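Local structure of quinoline 2-oxidoreductase large subunit (Pseudomonas putida, 1T3Q) at residues Ala198-Thr203 with Gly256-Leu261; Leu219-Gln224 with Pro263-Val268. The protein is the molybdenum-bearing subunit of quinoline 2-oxidoreductase, a hydroxylase of the xanthine dehydrogenase family that oxidises quinoline with a molybdopterin cytosine dinucleotide cofactor. All blocks are in the same frame, centred on the assembly; numbering follows the deposited sequence.

Contact 1 of 2, residues Ala198-Thr203 with Gly256-Leu261; sequences ACPMET and GQKAHL. With SMO (dioxosulfidomolybdenum(VI) ion), chain O.
Lys258 and Glu202 meet at about a right angle and join two loops of the molybdopterin-binding domain, the second of which makes a type I beta turn from Gly256 to Ala259 beside the molybdenum. Lysine suits this place because its long chain, extended beyond CG, spans the gap between the loops and ends in a nitrogen with several N-H bonds to give. Lys258 NZ forms a salt bridge of 2.8 Å with Glu202 OE1, which it meets on the anti side, 23° out of the carboxylate plane. Lys258 NZ also donates to Glu202 O at 2.8 Å, from above that carbonyl's plane, and to Gly253 O. The carboxylate has a second partner, since OE1 accepts from Gly252 N. An alanine in place of Lys258 would probably leave the buried Glu202 carboxylate without its counter-charge and the loops without their ionic tie. Nearer the metal the contact is by packing: Ala198, small enough for a close approach of the backbones, sets its CB 3.6 Å from Gln257 CB. CG of Gln257 lies anti to the backbone N (chi1 -169°), and the extended chain crosses the Pro200 ring at about a right angle, its CD 3.9 Å from Pro200 CD. Gly256 suits its place because a CB there would run into the sulfur of the molybdenum centre; its CA is 3.2 Å from OM1 of the molybdenum ion. Within the second loop, His260 ND1 donates to Gln257 O at 3.1 Å with an N-H...O angle of 177°, the oxygen lying in the plane of the imidazole ring.

Contact 2 of 2, residues Leu219-Gln224 with Pro263-Val268; sequences LWTATQ and PEELLV
Glu265 OE1 is gripped by two donors, the hydroxyl of Thr221 and a water. Thr221 OG1 gives its proton over a short 2.6 Å to Glu265 OE1, on the anti lone pair that points away from the other carboxylate oxygen, the two side chains crossing at about a right angle. Chi1 of 174° puts Thr221 OG1 anti to the backbone N, while the glutamate chain runs extended beyond CG and carries its carboxylate from the helix to the strand. Water 1 donates to Glu265 OE1 at 2.7 Å and is also bonded to Thr223 OG1 at 2.8 Å, tying the residues after the strand to the same carboxylate. Thr223 OG1 also accepts from Met225 N, and Glu265 OE2 from His262 N, just before the helix. This is strand-on-helix packing in the molybdopterin-binding domain: strand 219-221, part of a mixed sheet, runs roughly antiparallel to helix 263-268 at 153°, their axes 9.7 Å apart. Farther from the carboxylate the interface turns apolar, as branched aliphatic residues suit a buried sheet-helix seam. Leu219 crosses Val268 at about a right angle and sets CD1 3.7 Å from CG2 of the valine. Leu219 CD2 lies 4.1 Å from Glu265 O, a buried carbonyl oxygen with no polar partner in the model.

In the fold
Contacts 1 and 2 interlock along the chain, their segments alternating, and their centres lie about 12 Å apart. They also touch directly: Lys258 O is 2.9 Å from Gln224 N, a probable hydrogen bond, and Gly256 N is 2.9 Å from Gln224 OE1. Gln224 NE2 in turn binds OM1 of the molybdenum ion, so the glutamine joins segment 219-224 to both the turn at 256-261 and the metal centre. Contact 1 reaches the pterin and the ion through Gly256. The residues that touch in contact 2 lie farther out, the Thr223 side chain being about 10 Å from the ion. Segment 198-203 of contact 1 also meets the small subunit, where Ala198 O accepts from Arg143 of that chain, and Met201 touches the iron-sulfur cluster.

Contact 1 of 2, residues Ala198-Thr203 with Gly256-Leu261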
loop_
_atom_site.group_PDB
_atom_site.type_symbol
_atom_site.label_atom_id
_atom_site.label_comp_id
_atom_site.label_asym_id
_atom_site.label_seq_id
_atom_site.Cartn_x
_atom_site.Cartn_y
_atom_site.Cartn_z
ATOM N N ALA B 198 8.505 13.338 26.409
ATOM C CA ALA B 198 7.974 11.975 26.383
ATOM C C ALA B 198 9.130 11.082 25.935
ATOM O O ALA B 198 9.202 9.898 26.279
ATOM C CB ALA B 198 6.815 11.877 25.396
ATOM N N CYS B 199 10.027 11.672 25.151
ATOM C CA CYS B 199 11.209 10.982 24.643
ATOM C C CYS B 199 10.965 9.534 24.190
ATOM O O CYS B 199 11.575 8.592 24.707
ATOM C CB CYS B 199 12.317 11.028 25.712
ATOM S SG CYS B 199 13.984 10.623 25.112
ATOM N N PRO B 200 10.054 9.330 23.227
ATOM C CA PRO B 200 9.800 7.966 22.754
ATOM C C PRO B 200 11.045 7.539 21.971
ATOM O O PRO B 200 11.729 8.392 21.415
ATOM C CB PRO B 200 8.578 8.141 21.855
ATOM C CG PRO B 200 8.788 9.521 21.289
ATOM C CD PRO B 200 9.207 10.302 22.514
ATOM N N MET B 201 11.357 6.243 21.927
ATOM C CA MET B 201 12.551 5.820 21.191
ATOM C C MET B 201 12.440 6.137 19.700
ATOM O O MET B 201 13.450 6.388 19.039
ATOM C CB MET B 201 12.845 4.331 21.420
ATOM C CG MET B 201 13.453 4.049 22.791
ATOM S SD MET B 201 14.997 4.977 23.117
ATOM C CE MET B 201 14.334 6.446 23.940
ATOM N N GLU B 202 11.221 6.115 19.168
ATOM C CA GLU B 202 11.006 6.480 17.768
ATOM C C GLU B 202 10.534 7.933 17.792
ATOM O O GLU B 202 9.570 8.260 18.484
ATOM C CB GLU B 202 9.912 5.635 17.117
ATOM C CG GLU B 202 9.542 6.136 15.724
ATOM C CD GLU B 202 8.187 5.646 15.260
ATOM O OE1 GLU B 202 7.203 5.807 16.014
ATOM O OE2 GLU B 202 8.098 5.111 14.139
ATOM N N THR B 203 11.204 8.802 17.047
ATOM C CA THR B 203 10.814 10.207 17.016
ATOM C C THR B 203 9.569 10.366 16.150
ATOM O O THR B 203 9.036 9.387 15.624
ATOM C CB THR B 203 11.936 11.078 16.424
ATOM O OG1 THR B 203 12.251 10.611 15.108
ATOM C CG2 THR B 203 13.181 11.017 17.303
ATOM N N GLY B 256 1.604 10.289 24.604
ATOM C CA GLY B 256 0.990 11.608 24.572
ATOM C C GLY B 256 1.630 12.553 23.568
ATOM O O GLY B 256 0.946 13.391 22.967
ATOM N N GLN B 257 2.938 12.427 23.373
ATOM C CA GLN B 257 3.643 13.311 22.441
ATOM C C GLN B 257 3.067 13.202 21.038
ATOM O O GLN B 257 2.989 14.191 20.301
ATOM C CB GLN B 257 5.136 12.980 22.406
ATOM C CG GLN B 257 5.978 14.022 21.669
ATOM C CD GLN B 257 7.413 13.584 21.468
ATOM O OE1 GLN B 257 7.726 12.863 20.523
ATOM N NE2 GLN B 257 8.293 14.008 22.371
ATOM N N LYS B 258 2.658 11.993 20.671
ATOM C CA LYS B 258 2.096 11.751 19.358
ATOM C C LYS B 258 0.574 11.874 19.363
ATOM O O LYS B 258 -0.114 11.375 18.472
ATOM C CB LYS B 258 2.571 10.383 18.848
ATOM C CG LYS B 258 4.073 10.411 18.560
ATOM C CD LYS B 258 4.658 9.069 18.136
ATOM C CE LYS B 258 6.173 9.189 18.003
ATOM N NZ LYS B 258 6.851 7.859 17.906
ATOM N N ALA B 259 0.065 12.561 20.380
ATOM C CA ALA B 259 -1.360 12.815 20.511
ATOM C C ALA B 259 -1.574 14.317 20.329
ATOM O O ALA B 259 -2.350 14.937 21.052
ATOM C CB ALA B 259 -1.866 12.373 21.878
ATOM N N HIS B 260 -0.849 14.893 19.377
ATOM C CA HIS B 260 -0.970 16.315 19.053
ATOM C C HIS B 260 -0.899 16.448 17.545
ATOM O O HIS B 260 -0.422 15.545 16.848
ATOM C CB HIS B 260 0.184 17.153 19.615
ATOM C CG HIS B 260 0.332 17.092 21.102
ATOM N ND1 HIS B 260 1.180 16.203 21.726
ATOM C CD2 HIS B 260 -0.243 17.822 22.087
ATOM C CE1 HIS B 260 1.125 16.391 23.033
ATOM N NE2 HIS B 260 0.270 17.366 23.279
ATOM N N LEU B 261 -1.370 17.578 17.039
ATOM C CA LEU B 261 -1.280 17.837 15.614
ATOM C C LEU B 261 0.041 18.581 15.484
ATOM O O LEU B 261 0.258 19.585 16.163
ATOM C CB LEU B 261 -2.430 18.728 15.142
ATOM C CG LEU B 261 -2.381 19.026 13.642
ATOM C CD1 LEU B 261 -2.628 17.745 12.857
ATOM C CD2 LEU B 261 -3.430 20.070 13.285
HETATM S S SMO O . -0.631 11.628 27.630
HETATM MO MO SMO O . -1.733 9.915 26.989
HETATM O OM2 SMO O . -2.988 10.898 27.686
HETATM O OM1 SMO O . -1.712 10.126 25.309
#

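Contact 2 of 2, residues Leu219-Gln224 with Pro263-Val268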
loop_
_atom_site.group_PDB
_atom_site.type_symbol
_atom_site.label_atom_id
_atom_site.label_comp_id
_atom_site.label_asym_id
_atom_site.label_seq_id
_atom_site.Cartn_x
_atom_site.Cartn_y
_atom_site.Cartn_z
ATOM N N LEU B 219 -1.966 10.490 4.035
ATOM C CA LEU B 219 -0.975 10.943 4.991
ATOM C C LEU B 219 -0.660 9.827 5.969
ATOM O O LEU B 219 -1.520 9.425 6.760
ATOM C CB LEU B 219 -1.480 12.156 5.778
ATOM C CG LEU B 219 -0.585 12.589 6.950
ATOM C CD1 LEU B 219 0.780 13.032 6.434
ATOM C CD2 LEU B 219 -1.256 13.729 7.711
ATOM N N TRP B 220 0.563 9.314 5.894
ATOM C CA TRP B 220 1.023 8.284 6.817
ATOM C C TRP B 220 1.632 9.077 7.961
ATOM O O TRP B 220 2.451 9.960 7.730
ATOM C CB TRP B 220 2.127 7.433 6.191
ATOM C CG TRP B 220 1.667 6.401 5.223
ATOM C CD1 TRP B 220 1.399 5.086 5.490
ATOM C CD2 TRP B 220 1.479 6.575 3.818
ATOM N NE1 TRP B 220 1.065 4.431 4.327
ATOM C CE2 TRP B 220 1.107 5.322 3.287
ATOM C CE3 TRP B 220 1.594 7.671 2.952
ATOM C CZ2 TRP B 220 0.849 5.130 1.925
ATOM C CZ3 TRP B 220 1.337 7.482 1.595
ATOM C CH2 TRP B 220 0.969 6.219 1.095
ATOM N N THR B 221 1.220 8.804 9.190
ATOM C CA THR B 221 1.795 9.527 10.312
ATOM C C THR B 221 1.774 8.707 11.590
ATOM O O THR B 221 0.823 7.975 11.848
ATOM C CB THR B 221 1.069 10.880 10.554
ATOM O OG1 THR B 221 1.573 11.473 11.755
ATOM C CG2 THR B 221 -0.438 10.693 10.674
ATOM N N ALA B 222 2.846 8.821 12.370
ATOM C CA ALA B 222 2.957 8.108 13.639
ATOM C C ALA B 222 2.131 8.898 14.652
ATOM O O ALA B 222 2.668 9.678 15.439
ATOM C CB ALA B 222 4.411 8.043 14.078
ATOM N N THR B 223 0.823 8.689 14.619
ATOM C CA THR B 223 -0.077 9.407 15.509
ATOM C C THR B 223 -0.950 8.492 16.355
ATOM O O THR B 223 -1.186 7.330 16.006
ATOM C CB THR B 223 -1.000 10.346 14.695
ATOM O OG1 THR B 223 -1.856 11.070 15.585
ATOM C CG2 THR B 223 -1.869 9.533 13.731
ATOM N N GLN B 224 -1.423 9.029 17.472
ATOM C CA GLN B 224 -2.310 8.293 18.370
ATOM C C GLN B 224 -3.758 8.708 18.073
ATOM O O GLN B 224 -4.700 8.137 18.628
ATOM C CB GLN B 224 -1.992 8.626 19.834
ATOM C CG GLN B 224 -0.524 8.493 20.198
ATOM C CD GLN B 224 -0.231 8.875 21.633
ATOM O OE1 GLN B 224 0.851 9.374 21.937
ATOM N NE2 GLN B 224 -1.188 8.635 22.528
ATOM N N PRO B 263 2.923 20.768 13.282
ATOM C CA PRO B 263 3.000 21.617 12.093
ATOM C C PRO B 263 3.512 20.791 10.908
ATOM O O PRO B 263 3.015 20.912 9.791
ATOM C CB PRO B 263 3.989 22.699 12.515
ATOM C CG PRO B 263 3.660 22.885 13.959
ATOM C CD PRO B 263 3.484 21.452 14.463
ATOM N N GLU B 264 4.495 19.930 11.165
ATOM C CA GLU B 264 5.070 19.110 10.103
ATOM C C GLU B 264 4.071 18.194 9.399
ATOM O O GLU B 264 4.231 17.912 8.215
ATOM C CB GLU B 264 6.250 18.289 10.637
ATOM C CG GLU B 264 7.445 19.134 11.053
ATOM C CD GLU B 264 7.437 19.514 12.522
ATOM O OE1 GLU B 264 6.344 19.740 13.086
ATOM O OE2 GLU B 264 8.533 19.599 13.113
ATOM N N GLU B 265 3.044 17.727 10.110
ATOM C CA GLU B 265 2.048 16.862 9.477
ATOM C C GLU B 265 1.316 17.646 8.398
ATOM O O GLU B 265 1.025 17.129 7.318
ATOM C CB GLU B 265 1.042 16.329 10.511
ATOM C CG GLU B 265 1.659 15.349 11.495
ATOM C CD GLU B 265 0.690 14.898 12.578
ATOM O OE1 GLU B 265 0.442 13.676 12.686
ATOM O OE2 GLU B 265 0.186 15.761 13.327
ATOM N N LEU B 266 1.023 18.909 8.686
ATOM C CA LEU B 266 0.339 19.730 7.708
ATOM C C LEU B 266 1.316 20.066 6.596
ATOM O O LEU B 266 0.969 20.000 5.419
ATOM C CB LEU B 266 -0.182 21.019 8.355
ATOM C CG LEU B 266 -1.205 20.836 9.480
ATOM C CD1 LEU B 266 -1.671 22.202 9.970
ATOM C CD2 LEU B 266 -2.381 20.027 8.977
ATOM N N LEU B 267 2.546 20.399 6.974
ATOM C CA LEU B 267 3.556 20.767 5.994
ATOM C C LEU B 267 3.815 19.706 4.941
ATOM O O LEU B 267 3.870 20.027 3.756
ATOM C CB LEU B 267 4.860 21.157 6.689
ATOM C CG LEU B 267 4.825 22.505 7.420
ATOM C CD1 LEU B 267 6.064 22.660 8.278
ATOM C CD2 LEU B 267 4.723 23.652 6.397
ATOM N N VAL B 268 3.967 18.443 5.337
ATOM C CA VAL B 268 4.222 17.430 4.319
ATOM C C VAL B 268 3.068 17.316 3.331
ATOM O O VAL B 268 3.286 17.061 2.149
ATOM C CB VAL B 268 4.538 16.038 4.929
ATOM C CG1 VAL B 268 5.881 16.097 5.646
ATOM C CG2 VAL B 268 3.434 15.612 5.889
HETATM O O HOH W 1 -0.248 13.310 15.316
#